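Thiol peroxidase (Aquifex aeolicus, PDB 2YZH) probably reduces hydrogen peroxide and organic hydroperoxides to water and alcohols, with thioredoxin as electron donor, and so helps protect the cell from oxidative stress. Local coordinates at residues R5-K10 and V14-P19; K40-A45 and D81-S86; I52-S57 and R114-Y119; R134-I139 and V145-L150. All blocks are in the same frame, centred on the assembly; numbering follows the deposited sequence.

From the N terminus, contact 1 closes first. It ties strand 6-9 to strand 12-15 in a short hairpin at the subunit boundary. Contact 2 opens at 40-45. Before it closes at 81-86, contact 3 opens at 52-57, and it closes at 114-119, so these two loops cross. They share the core of the mixed sheet, where Ile53 pairs with strand 80-86. Contact 4 comes last and joins strands 135-139 and 145-150 in another hairpin, the last in the chain. Its first strand lies beside strand 49-54 of contact 3. Its last residue, Leu150, packs on Val7 and Leu16 of contact 1, so the first hairpin rests on the last.

Contact 1: R5-K10 and V14-P19; sequences RTVNLK and VTLVGP. With SO4 (sulfate ion), chain H.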
loop_
_atom_site.group_PDB
_atom_site.type_symbol
_atom_site.label_atom_id
_atom_site.label_comp_id
_atom_site.label_asym_id
_atom_site.label_seq_id
_atom_site.Cartn_x
_atom_site.Cartn_y
_atom_site.Cartn_z
ATOM N N ARG D 5 -21.574 4.137 2.519
ATOM C CA ARG D 5 -20.347 4.404 1.777
ATOM C C ARG D 5 -19.793 5.783 2.105
ATOM O O ARG D 5 -18.802 6.220 1.522
ATOM C CB ARG D 5 -20.600 4.295 0.271
ATOM C CG ARG D 5 -20.967 2.894 -0.195
ATOM C CD ARG D 5 -21.215 2.854 -1.701
ATOM N NE ARG D 5 -21.707 1.554 -2.146
ATOM C CZ ARG D 5 -20.949 0.471 -2.302
ATOM N NH1 ARG D 5 -19.646 0.521 -2.052
ATOM N NH2 ARG D 5 -21.497 -0.666 -2.712
ATOM N N THR D 6 -20.445 6.465 3.041
ATOM C CA THR D 6 -20.025 7.795 3.456
ATOM C C THR D 6 -20.277 8.007 4.951
ATOM O O THR D 6 -21.144 7.366 5.544
ATOM C CB THR D 6 -20.804 8.896 2.679
ATOM O OG1 THR D 6 -20.599 8.737 1.269
ATOM C CG2 THR D 6 -20.328 10.277 3.089
ATOM N N VAL D 7 -19.496 8.897 5.551
ATOM C CA VAL D 7 -19.645 9.264 6.957
ATOM C C VAL D 7 -19.277 10.733 7.008
ATOM O O VAL D 7 -18.678 11.255 6.065
ATOM C CB VAL D 7 -18.673 8.500 7.900
ATOM C CG1 VAL D 7 -18.995 7.019 7.896
ATOM C CG2 VAL D 7 -17.228 8.749 7.484
ATOM N N ASN D 8 -19.643 11.411 8.088
ATOM C CA ASN D 8 -19.292 12.816 8.220
ATOM C C ASN D 8 -18.108 12.968 9.164
ATOM O O ASN D 8 -17.943 12.181 10.100
ATOM C CB ASN D 8 -20.451 13.635 8.799
ATOM C CG ASN D 8 -21.634 13.729 7.868
ATOM O OD1 ASN D 8 -21.482 13.766 6.647
ATOM N ND2 ASN D 8 -22.828 13.796 8.444
ATOM N N LEU D 9 -17.274 13.965 8.896
ATOM C CA LEU D 9 -16.151 14.283 9.772
ATOM C C LEU D 9 -16.388 15.746 10.115
ATOM O O LEU D 9 -16.223 16.624 9.269
ATOM C CB LEU D 9 -14.798 14.127 9.074
ATOM C CG LEU D 9 -13.628 14.693 9.898
ATOM C CD1 LEU D 9 -13.622 14.069 11.299
ATOM C CD2 LEU D 9 -12.307 14.418 9.184
ATOM N N LYS D 10 -16.795 15.999 11.353
ATOM C CA LYS D 10 -17.094 17.357 11.792
ATOM C C LYS D 10 -18.151 17.991 10.883
ATOM O O LYS D 10 -18.036 19.149 10.487
ATOM C CB LYS D 10 -15.816 18.202 11.822
ATOM C CG LYS D 10 -14.791 17.682 12.830
ATOM C CD LYS D 10 -13.532 18.522 12.880
ATOM C CE LYS D 10 -12.558 17.965 13.905
ATOM N NZ LYS D 10 -11.286 18.732 13.949
ATOM N N VAL D 14 -17.496 12.554 3.899
ATOM C CA VAL D 14 -16.257 11.999 3.372
ATOM C C VAL D 14 -16.566 10.582 2.916
ATOM O O VAL D 14 -17.222 9.814 3.618
ATOM C CB VAL D 14 -15.121 11.977 4.419
ATOM C CG1 VAL D 14 -14.706 13.396 4.761
ATOM C CG2 VAL D 14 -15.552 11.224 5.652
ATOM N N THR D 15 -16.108 10.241 1.722
ATOM C CA THR D 15 -16.368 8.922 1.188
ATOM C C THR D 15 -15.423 7.874 1.754
ATOM O O THR D 15 -14.284 8.173 2.125
ATOM C CB THR D 15 -16.256 8.930 -0.339
ATOM O OG1 THR D 15 -15.024 9.559 -0.716
ATOM C CG2 THR D 15 -17.419 9.698 -0.949
ATOM N N LEU D 16 -15.925 6.649 1.828
ATOM C CA LEU D 16 -15.157 5.516 2.316
ATOM C C LEU D 16 -14.760 4.686 1.109
ATOM O O LEU D 16 -15.418 4.731 0.069
ATOM C CB LEU D 16 -16.009 4.654 3.252
ATOM C CG LEU D 16 -16.566 5.356 4.493
ATOM C CD1 LEU D 16 -17.472 4.399 5.257
ATOM C CD2 LEU D 16 -15.415 5.843 5.359
ATOM N N VAL D 17 -13.670 3.945 1.241
ATOM C CA VAL D 17 -13.204 3.074 0.170
ATOM C C VAL D 17 -14.045 1.794 0.243
ATOM O O VAL D 17 -14.356 1.318 1.335
ATOM C CB VAL D 17 -11.706 2.740 0.375
ATOM C CG1 VAL D 17 -11.239 1.721 -0.653
ATOM C CG2 VAL D 17 -10.881 4.019 0.280
ATOM N N GLY D 18 -14.438 1.255 -0.909
ATOM C CA GLY D 18 -15.230 0.035 -0.919
ATOM C C GLY D 18 -14.383 -1.176 -0.552
ATOM O O GLY D 18 -13.181 -1.036 -0.323
ATOM N N PRO D 19 -14.972 -2.382 -0.489
ATOM C CA PRO D 19 -16.382 -2.695 -0.739
ATOM C C PRO D 19 -17.235 -2.479 0.506
ATOM O O PRO D 19 -16.730 -2.505 1.629
ATOM C CB PRO D 19 -16.332 -4.164 -1.121
ATOM C CG PRO D 19 -15.285 -4.680 -0.171
ATOM C CD PRO D 19 -14.195 -3.623 -0.305
HETATM S S SO4 H . -18.297 -2.348 -3.928
HETATM O O1 SO4 H . -17.824 -3.679 -4.357
HETATM O O2 SO4 H . -19.038 -2.469 -2.661
HETATM O O3 SO4 H . -17.136 -1.449 -3.750
HETATM O O4 SO4 H . -19.197 -1.793 -4.958
HETATM O O HOH W 1 -17.551 5.035 -1.515
#
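Val7 and Val14 form a hydrogen-bonded antiparallel pair, and their side chains cross obliquely on one face of the hairpin. CG2 of Val7 meets CG2 of Val14 at 3.5 Å. In each valine CG1 is anti to the carbonyl carbon (chi1 -65° in Val7, -67° in Val14), which leaves CG2 between the backbone N and the carbonyl carbon, facing its partner. Leu16 arrives at about a right angle to Val7. Its CD1 lies 4.0 Å from Val7 CG1, and its CD2 lies 4.0 Å from Val7 CG2, so the fork of Leu16 spans both methyls. Thr6 and Thr15 pair on the other face. There Thr6 CG2 presses on Val14 O at 3.2 Å. The backbones are tied by Val7 N to Val14 O, Val14 N to Val7 O, and Leu16 N to Arg5 O. A water donates to Leu16 O and weakly to Arg5 O. The extended Arg5 chain reaches a sulfate that also lies against Pro19 CA. Arg5 NH1 and NH2 both donate to sulfate O2, at 3.1 and 3.0 Å, in the guanidinium plane. Glu20 N of the same chain and Gly126 N of the second subunit also bond this ion, which probably came from the crystallisation liquor. An N-terminal hairpin of this kind is a feature of the Tpx peroxiredoxins. Here Val7 and Leu16 pack on Leu150 of strand 145-150, and Thr15 packs on Thr15 of the second subunit.

Contact 2: K40-A45 and D81-S86; sequences KIVGGA and DVTVVS
Two strands of the thioredoxin-fold sheet meet here through side chains alone, with Lys40 of strand 39-42 reaching Thr83 and Asp81 of strand 80-86. The strands are not neighbours in the sheet. Strands 30-34 and 106-109 stand between them in its order. The short segments run 9.6 Å apart at their closest, at 100° to each other. Lys40 bridges the gap with a fully stretched chain. Its CG is anti to the backbone N (chi1 172°), and the chain stays extended as far as NZ. Lysine and threonine meet tip to tip, and Lys40 NZ donates to Thr83 OG1 at 2.7 Å. Asp81 approaches the lysine from the opposite direction. Asp81 OD2 lies 3.3 Å from Lys40 NZ, which makes a salt bridge with a weak hydrogen bond. The ammonium is thus gripped closely by the hydroxyl and more loosely by the carboxylate. Val42 lies two residues along on the same strand. Its CG1 comes at a slant to Thr83, 3.9 Å from OG1 and 4.2 Å from CG2, so an apolar branch flanks the polar cluster on the more buried part of the contact. Lys40 also packs on Thr106, and Thr83 on Ala108, both in strand 106-109. Val42 touches Ile52 of strand 49-54. The hairpin of strands 30-34 and 39-42 therefore curls over the core sheet, consistent with the hairpin that precedes the thioredoxin core in peroxiredoxins, and separate from hairpin 6-15.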
loop_
_atom_site.group_PDB
_atom_site.type_symbol
_atom_site.label_atom_id
_atom_site.label_comp_id
_atom_site.label_asym_id
_atom_site.label_seq_id
_atom_site.Cartn_x
_atom_site.Cartn_y
_atom_site.Cartn_z
ATOM N N LYS D 40 -2.130 -11.248 14.847
ATOM C CA LYS D 40 -3.367 -11.926 15.189
ATOM C C LYS D 40 -4.278 -11.830 13.980
ATOM O O LYS D 40 -4.223 -10.849 13.238
ATOM C CB LYS D 40 -4.036 -11.236 16.383
ATOM C CG LYS D 40 -5.432 -11.749 16.702
ATOM C CD LYS D 40 -6.076 -10.970 17.844
ATOM C CE LYS D 40 -7.480 -11.488 18.131
ATOM N NZ LYS D 40 -8.177 -10.677 19.162
ATOM N N ILE D 41 -5.103 -12.850 13.779
ATOM C CA ILE D 41 -6.045 -12.847 12.672
ATOM C C ILE D 41 -7.442 -12.588 13.222
ATOM O O ILE D 41 -7.887 -13.291 14.125
ATOM C CB ILE D 41 -6.090 -14.211 11.949
ATOM C CG1 ILE D 41 -4.687 -14.611 11.475
ATOM C CG2 ILE D 41 -7.098 -14.148 10.802
ATOM C CD1 ILE D 41 -4.000 -13.571 10.632
ATOM N N VAL D 42 -8.122 -11.571 12.700
ATOM C CA VAL D 42 -9.491 -11.293 13.121
ATOM C C VAL D 42 -10.345 -11.532 11.882
ATOM O O VAL D 42 -9.863 -11.385 10.758
ATOM C CB VAL D 42 -9.681 -9.844 13.625
ATOM C CG1 VAL D 42 -8.798 -9.602 14.841
ATOM C CG2 VAL D 42 -9.375 -8.852 12.526
ATOM N N GLY D 43 -11.598 -11.919 12.082
ATOM C CA GLY D 43 -12.462 -12.192 10.948
ATOM C C GLY D 43 -12.437 -13.673 10.614
ATOM O O GLY D 43 -11.865 -14.471 11.360
ATOM N N GLY D 44 -13.044 -14.047 9.492
ATOM C CA GLY D 44 -13.084 -15.449 9.120
ATOM C C GLY D 44 -13.929 -16.198 10.133
ATOM O O GLY D 44 -14.522 -15.588 11.021
ATOM N N ALA D 45 -13.987 -17.518 10.016
ATOM C CA ALA D 45 -14.785 -18.312 10.939
ATOM C C ALA D 45 -13.957 -18.874 12.093
ATOM O O ALA D 45 -12.937 -19.526 11.878
ATOM C CB ALA D 45 -15.467 -19.450 10.185
ATOM N N ASP D 81 -14.776 -12.734 21.565
ATOM C CA ASP D 81 -13.417 -12.246 21.376
ATOM C C ASP D 81 -13.551 -10.839 20.799
ATOM O O ASP D 81 -13.948 -10.674 19.647
ATOM C CB ASP D 81 -12.660 -13.162 20.408
ATOM C CG ASP D 81 -11.238 -12.711 20.172
ATOM O OD1 ASP D 81 -10.500 -12.515 21.162
ATOM O OD2 ASP D 81 -10.853 -12.555 18.995
ATOM N N VAL D 82 -13.234 -9.835 21.612
ATOM C CA VAL D 82 -13.353 -8.435 21.204
ATOM C C VAL D 82 -12.013 -7.777 20.892
ATOM O O VAL D 82 -11.091 -7.796 21.707
ATOM C CB VAL D 82 -14.071 -7.611 22.306
ATOM C CG1 VAL D 82 -14.326 -6.198 21.828
ATOM C CG2 VAL D 82 -15.377 -8.285 22.683
ATOM N N THR D 83 -11.918 -7.175 19.710
ATOM C CA THR D 83 -10.690 -6.517 19.289
ATOM C C THR D 83 -10.961 -5.104 18.784
ATOM O O THR D 83 -11.846 -4.901 17.952
ATOM C CB THR D 83 -10.002 -7.299 18.148
ATOM O OG1 THR D 83 -9.820 -8.670 18.534
ATOM C CG2 THR D 83 -8.640 -6.688 17.834
ATOM N N VAL D 84 -10.210 -4.133 19.297
ATOM C CA VAL D 84 -10.327 -2.739 18.855
ATOM C C VAL D 84 -9.199 -2.542 17.843
ATOM O O VAL D 84 -8.033 -2.747 18.174
ATOM C CB VAL D 84 -10.135 -1.743 20.022
ATOM C CG1 VAL D 84 -10.168 -0.312 19.494
ATOM C CG2 VAL D 84 -11.239 -1.935 21.057
ATOM N N VAL D 85 -9.538 -2.147 16.619
ATOM C CA VAL D 85 -8.532 -1.983 15.569
ATOM C C VAL D 85 -8.392 -0.564 15.031
ATOM O O VAL D 85 -9.388 0.113 14.785
ATOM C CB VAL D 85 -8.847 -2.913 14.375
ATOM C CG1 VAL D 85 -7.766 -2.782 13.298
ATOM C CG2 VAL D 85 -8.946 -4.350 14.857
ATOM N N SER D 86 -7.152 -0.127 14.836
ATOM C CA SER D 86 -6.885 1.207 14.302
ATOM C C SER D 86 -5.573 1.191 13.534
ATOM O O SER D 86 -4.867 0.175 13.501
ATOM C CB SER D 86 -6.778 2.230 15.431
ATOM O OG SER D 86 -5.515 2.126 16.065
#

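Contact 3: I52-S57 and R114-Y119; sequences IITVPS and RDMEKY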
loop_
_atom_site.group_PDB
_atom_site.type_symbol
_atom_site.label_atom_id
_atom_site.label_comp_id
_atom_site.label_asym_id
_atom_site.label_seq_id
_atom_site.Cartn_x
_atom_site.Cartn_y
_atom_site.Cartn_z
ATOM N N ILE D 52 -15.388 -6.827 16.249
ATOM C CA ILE D 52 -14.315 -6.008 15.708
ATOM C C ILE D 52 -14.768 -4.556 15.751
ATOM O O ILE D 52 -15.751 -4.182 15.115
ATOM C CB ILE D 52 -14.000 -6.422 14.261
ATOM C CG1 ILE D 52 -13.605 -7.901 14.229
ATOM C CG2 ILE D 52 -12.887 -5.555 13.693
ATOM C CD1 ILE D 52 -13.432 -8.464 12.832
ATOM N N ILE D 53 -14.040 -3.747 16.509
ATOM C CA ILE D 53 -14.360 -2.341 16.683
ATOM C C ILE D 53 -13.278 -1.489 16.034
ATOM O O ILE D 53 -12.122 -1.537 16.443
ATOM C CB ILE D 53 -14.434 -2.008 18.195
ATOM C CG1 ILE D 53 -15.479 -2.912 18.859
ATOM C CG2 ILE D 53 -14.744 -0.527 18.399
ATOM C CD1 ILE D 53 -15.430 -2.929 20.379
ATOM N N THR D 54 -13.637 -0.715 15.017
ATOM C CA THR D 54 -12.636 0.121 14.372
ATOM C C THR D 54 -12.731 1.559 14.852
ATOM O O THR D 54 -13.821 2.078 15.094
ATOM C CB THR D 54 -12.764 0.084 12.831
ATOM O OG1 THR D 54 -14.067 0.538 12.437
ATOM C CG2 THR D 54 -12.539 -1.344 12.318
ATOM N N VAL D 55 -11.575 2.184 15.027
ATOM C CA VAL D 55 -11.513 3.569 15.463
ATOM C C VAL D 55 -10.386 4.294 14.735
ATOM O O VAL D 55 -9.416 3.682 14.283
ATOM C CB VAL D 55 -11.274 3.697 17.004
ATOM C CG1 VAL D 55 -12.357 2.945 17.770
ATOM C CG2 VAL D 55 -9.888 3.169 17.380
ATOM N N PRO D 56 -10.516 5.617 14.594
ATOM C CA PRO D 56 -9.505 6.436 13.925
ATOM C C PRO D 56 -8.153 6.361 14.638
ATOM O O PRO D 56 -7.127 6.122 14.011
ATOM C CB PRO D 56 -10.113 7.835 13.981
ATOM C CG PRO D 56 -11.571 7.560 13.871
ATOM C CD PRO D 56 -11.759 6.380 14.803
ATOM N N SER D 57 -8.152 6.565 15.952
ATOM C CA SER D 57 -6.905 6.518 16.710
ATOM C C SER D 57 -7.115 6.519 18.215
ATOM O O SER D 57 -7.856 7.348 18.750
ATOM C CB SER D 57 -6.019 7.708 16.350
ATOM O OG SER D 57 -4.850 7.729 17.158
ATOM N N ARG D 114 -3.172 -3.066 6.289
ATOM C CA ARG D 114 -4.380 -2.266 6.117
ATOM C C ARG D 114 -5.495 -3.147 5.573
ATOM O O ARG D 114 -6.203 -2.781 4.627
ATOM C CB ARG D 114 -4.127 -1.085 5.172
ATOM C CG ARG D 114 -5.192 0.004 5.285
ATOM C CD ARG D 114 -4.808 1.276 4.527
ATOM N NE ARG D 114 -4.838 1.086 3.077
ATOM C CZ ARG D 114 -4.545 2.040 2.197
ATOM N NH1 ARG D 114 -4.196 3.248 2.623
ATOM N NH2 ARG D 114 -4.613 1.793 0.896
ATOM N N ASP D 115 -5.653 -4.318 6.183
ATOM C CA ASP D 115 -6.682 -5.258 5.758
ATOM C C ASP D 115 -8.094 -4.772 6.044
ATOM O O ASP D 115 -9.039 -5.246 5.424
ATOM C CB ASP D 115 -6.485 -6.624 6.429
ATOM C CG ASP D 115 -5.448 -7.477 5.718
ATOM O OD1 ASP D 115 -5.413 -7.443 4.470
ATOM O OD2 ASP D 115 -4.686 -8.192 6.401
ATOM N N MET D 116 -8.256 -3.831 6.972
ATOM C CA MET D 116 -9.602 -3.367 7.273
ATOM C C MET D 116 -10.244 -2.637 6.094
ATOM O O MET D 116 -11.426 -2.299 6.140
ATOM C CB MET D 116 -9.615 -2.502 8.540
ATOM C CG MET D 116 -9.282 -3.299 9.807
ATOM S SD MET D 116 -10.204 -4.878 9.947
ATOM C CE MET D 116 -11.867 -4.301 10.360
ATOM N N GLU D 117 -9.470 -2.390 5.039
ATOM C CA GLU D 117 -10.032 -1.764 3.845
ATOM C C GLU D 117 -11.080 -2.748 3.324
ATOM O O GLU D 117 -12.066 -2.360 2.683
ATOM C CB GLU D 117 -8.962 -1.576 2.756
ATOM C CG GLU D 117 -9.518 -0.968 1.461
ATOM C CD GLU D 117 -8.512 -0.944 0.320
ATOM O OE1 GLU D 117 -7.309 -0.740 0.583
ATOM O OE2 GLU D 117 -8.930 -1.111 -0.848
ATOM N N LYS D 118 -10.860 -4.032 3.605
ATOM C CA LYS D 118 -11.770 -5.080 3.150
ATOM C C LYS D 118 -13.119 -5.036 3.857
ATOM O O LYS D 118 -14.057 -5.730 3.456
ATOM C CB LYS D 118 -11.122 -6.460 3.331
ATOM C CG LYS D 118 -9.912 -6.672 2.422
ATOM C CD LYS D 118 -9.095 -7.880 2.844
ATOM C CE LYS D 118 -7.850 -8.008 1.975
ATOM N NZ LYS D 118 -6.884 -8.988 2.541
ATOM N N TYR D 119 -13.215 -4.218 4.900
ATOM C CA TYR D 119 -14.457 -4.076 5.647
ATOM C C TYR D 119 -15.193 -2.798 5.262
ATOM O O TYR D 119 -16.231 -2.470 5.839
ATOM C CB TYR D 119 -14.186 -4.091 7.158
ATOM C CG TYR D 119 -14.053 -5.486 7.746
ATOM C CD1 TYR D 119 -12.926 -6.268 7.504
ATOM C CD2 TYR D 119 -15.068 -6.025 8.540
ATOM C CE1 TYR D 119 -12.811 -7.556 8.039
ATOM C CE2 TYR D 119 -14.963 -7.308 9.075
ATOM C CZ TYR D 119 -13.834 -8.067 8.821
ATOM O OH TYR D 119 -13.739 -9.340 9.345
#
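The Tyr119 ring meets Ile52 CD1 obliquely at its hydroxyl end, and Met116 CE lies over one of its faces. The Met116 methyl lies 3.5 Å above the ring plane, displaced toward the rim. Ile52 CD1 lies 3.6 Å from Tyr119 OH, with the two side chains at about a right angle. Met116 CE also lies between the ring and the strand. It touches Ile52 CG2 at 3.7 Å and Thr54 CG2 at 3.6 Å. The methionine chain bends at chi2 (-47°) and again at chi3 (-73°), which folds the methyl back between the ring, Ile52 and Thr54. The polar ends are satisfied elsewhere: Tyr119 OH bonds Pro28 O, and Thr54 OG1 bonds Ala133 O. Asp115 OD1 is met by Lys118 NZ at 2.9 Å, from above the carboxylate plane, and Lys118 of the third subunit bridges OD2. Phe137 of strand 135-139 makes an edge-to-face stack with Tyr119. The 3-10 turn 115-119 thus packs on strand 49-54, which lies between strands 80-86 and 135-139. Ile53 points away from the turn, and its side chain touches Glu66 and Phe70 of helix 61-73. After the strand, Pro56 touches Cys63, the predicted peroxidatic cysteine of that helix.

Contact 4: R134-I139 and V145-L150; sequences RAVFII and VAYVQL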
loop_
_atom_site.group_PDB
_atom_site.type_symbol
_atom_site.label_atom_id
_atom_site.label_comp_id
_atom_site.label_asym_id
_atom_site.label_seq_id
_atom_site.Cartn_x
_atom_site.Cartn_y
_atom_site.Cartn_z
ATOM N N ARG D 134 -15.146 4.978 12.355
ATOM C CA ARG D 134 -15.648 4.365 13.579
ATOM C C ARG D 134 -16.793 3.413 13.262
ATOM O O ARG D 134 -17.873 3.834 12.830
ATOM C CB ARG D 134 -16.108 5.460 14.546
ATOM C CG ARG D 134 -16.280 5.013 15.994
ATOM C CD ARG D 134 -16.739 6.189 16.864
ATOM N NE ARG D 134 -15.883 7.365 16.699
ATOM C CZ ARG D 134 -14.623 7.446 17.119
ATOM N NH1 ARG D 134 -14.059 6.416 17.739
ATOM N NH2 ARG D 134 -13.921 8.550 16.907
ATOM N N ALA D 135 -16.557 2.123 13.473
ATOM C CA ALA D 135 -17.573 1.125 13.188
ATOM C C ALA D 135 -17.463 -0.079 14.109
ATOM O O ALA D 135 -16.473 -0.241 14.828
ATOM C CB ALA D 135 -17.457 0.669 11.742
ATOM N N VAL D 136 -18.492 -0.914 14.078
ATOM C CA VAL D 136 -18.532 -2.127 14.877
ATOM C C VAL D 136 -19.092 -3.258 14.042
ATOM O O VAL D 136 -20.098 -3.096 13.356
ATOM C CB VAL D 136 -19.415 -1.970 16.128
ATOM C CG1 VAL D 136 -19.439 -3.290 16.908
ATOM C CG2 VAL D 136 -18.879 -0.859 17.003
ATOM N N PHE D 137 -18.421 -4.403 14.098
ATOM C CA PHE D 137 -18.842 -5.583 13.364
ATOM C C PHE D 137 -18.916 -6.722 14.356
ATOM O O PHE D 137 -18.103 -6.800 15.268
ATOM C CB PHE D 137 -17.809 -5.958 12.294
ATOM C CG PHE D 137 -17.600 -4.902 11.259
ATOM C CD1 PHE D 137 -18.460 -4.795 10.175
ATOM C CD2 PHE D 137 -16.565 -3.980 11.394
ATOM C CE1 PHE D 137 -18.300 -3.776 9.235
ATOM C CE2 PHE D 137 -16.399 -2.961 10.464
ATOM C CZ PHE D 137 -17.270 -2.861 9.382
ATOM N N ILE D 138 -19.900 -7.591 14.186
ATOM C CA ILE D 138 -20.008 -8.763 15.037
ATOM C C ILE D 138 -20.056 -9.927 14.066
ATOM O O ILE D 138 -20.895 -9.960 13.165
ATOM C CB ILE D 138 -21.272 -8.744 15.911
ATOM C CG1 ILE D 138 -21.234 -7.532 16.844
ATOM C CG2 ILE D 138 -21.332 -10.015 16.747
ATOM C CD1 ILE D 138 -22.474 -7.392 17.715
ATOM N N ILE D 139 -19.128 -10.859 14.236
ATOM C CA ILE D 139 -19.024 -12.021 13.365
ATOM C C ILE D 139 -19.478 -13.269 14.110
ATOM O O ILE D 139 -19.050 -13.502 15.242
ATOM C CB ILE D 139 -17.556 -12.219 12.911
ATOM C CG1 ILE D 139 -16.971 -10.881 12.432
ATOM C CG2 ILE D 139 -17.478 -13.282 11.830
ATOM C CD1 ILE D 139 -17.804 -10.156 11.385
ATOM N N VAL D 145 -20.825 -12.020 8.754
ATOM C CA VAL D 145 -21.102 -10.759 9.421
ATOM C C VAL D 145 -22.543 -10.870 9.914
ATOM O O VAL D 145 -23.467 -11.010 9.120
ATOM C CB VAL D 145 -20.987 -9.571 8.444
ATOM C CG1 VAL D 145 -21.321 -8.277 9.166
ATOM C CG2 VAL D 145 -19.582 -9.517 7.855
ATOM N N ALA D 146 -22.730 -10.808 11.225
ATOM C CA ALA D 146 -24.059 -10.935 11.805
ATOM C C ALA D 146 -24.640 -9.598 12.227
ATOM O O ALA D 146 -25.836 -9.495 12.499
ATOM C CB ALA D 146 -24.005 -11.879 13.001
ATOM N N TYR D 147 -23.794 -8.573 12.270
ATOM C CA TYR D 147 -24.219 -7.245 12.691
ATOM C C TYR D 147 -23.221 -6.187 12.241
ATOM O O TYR D 147 -22.020 -6.448 12.169
ATOM C CB TYR D 147 -24.327 -7.218 14.220
ATOM C CG TYR D 147 -24.510 -5.845 14.828
ATOM C CD1 TYR D 147 -25.784 -5.320 15.046
ATOM C CD2 TYR D 147 -23.407 -5.080 15.205
ATOM C CE1 TYR D 147 -25.953 -4.064 15.630
ATOM C CE2 TYR D 147 -23.564 -3.827 15.782
ATOM C CZ TYR D 147 -24.841 -3.325 15.994
ATOM O OH TYR D 147 -24.992 -2.090 16.579
ATOM N N VAL D 148 -23.721 -4.991 11.943
ATOM C CA VAL D 148 -22.861 -3.886 11.535
ATOM C C VAL D 148 -23.394 -2.557 12.050
ATOM O O VAL D 148 -24.607 -2.335 12.103
ATOM C CB VAL D 148 -22.741 -3.760 9.989
ATOM C CG1 VAL D 148 -22.182 -5.039 9.391
ATOM C CG2 VAL D 148 -24.098 -3.436 9.387
ATOM N N GLN D 149 -22.480 -1.684 12.454
ATOM C CA GLN D 149 -22.845 -0.353 12.899
ATOM C C GLN D 149 -21.764 0.619 12.454
ATOM O O GLN D 149 -20.608 0.507 12.856
ATOM C CB GLN D 149 -23.007 -0.259 14.421
ATOM C CG GLN D 149 -23.275 1.187 14.859
ATOM C CD GLN D 149 -23.321 1.391 16.365
ATOM O OE1 GLN D 149 -23.169 2.515 16.843
ATOM N NE2 GLN D 149 -23.538 0.316 17.116
ATOM N N LEU D 150 -22.143 1.554 11.594
ATOM C CA LEU D 150 -21.215 2.564 11.125
ATOM C C LEU D 150 -21.680 3.869 11.746
ATOM O O LEU D 150 -22.758 4.358 11.411
ATOM C CB LEU D 150 -21.256 2.685 9.601
ATOM C CG LEU D 150 -20.385 3.812 9.036
ATOM C CD1 LEU D 150 -18.913 3.503 9.312
ATOM C CD2 LEU D 150 -20.617 3.956 7.541
#
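Ile138 and Tyr147 make the tightest side-chain fit of this hairpin. The ethyl branch of Ile138 lies against the aromatic ring, with CD1 3.5 Å from Tyr147 CD2. CG of Tyr147 is anti to the backbone N (chi1 169°), which sends the ring along the strand until CE2 comes 4.3 Å from Val136 CG1. The ring therefore lodges against two bumps, Ile138 and Val136. The other face is lined by Ala135, Phe137, Ile139, Val145, Val148 and Leu150. Val148 CG1 sits obliquely beside the Phe137 ring, 3.8 Å from CD1. Ala135 has only a CB, and Leu150 CD1 fills the hollow beside it, 4.0 Å away. At the far end Ile139 CD1 turns in to Val145 CG2, 4.0 Å away. Here the register slips by one, a classic beta bulge. Ile138 O accepts Ala146 N at 2.8 Å and, weakly, Tyr147 N at 3.3 Å. Val136 and Gln149 exchange two backbone bonds. Gln149 NE2 donates to Tyr147 OH at 2.9 Å, and the hydroxyl also bonds Glu162, while Gln149 OE1 takes Asn159 N. Val136, Ile138 and Gln149 pack on helix 160-170. At the start of the first strand Arg134 bridges Glu66, bonds Ile154 O and touches Cys63, as expected of the active-site arginine of peroxiredoxins. The chemistry implies an apolar, backbone-bonded sheet edge whose polar tips are tied to the helix region, with Arg134 beside Cys63, the predicted peroxidatic cysteine.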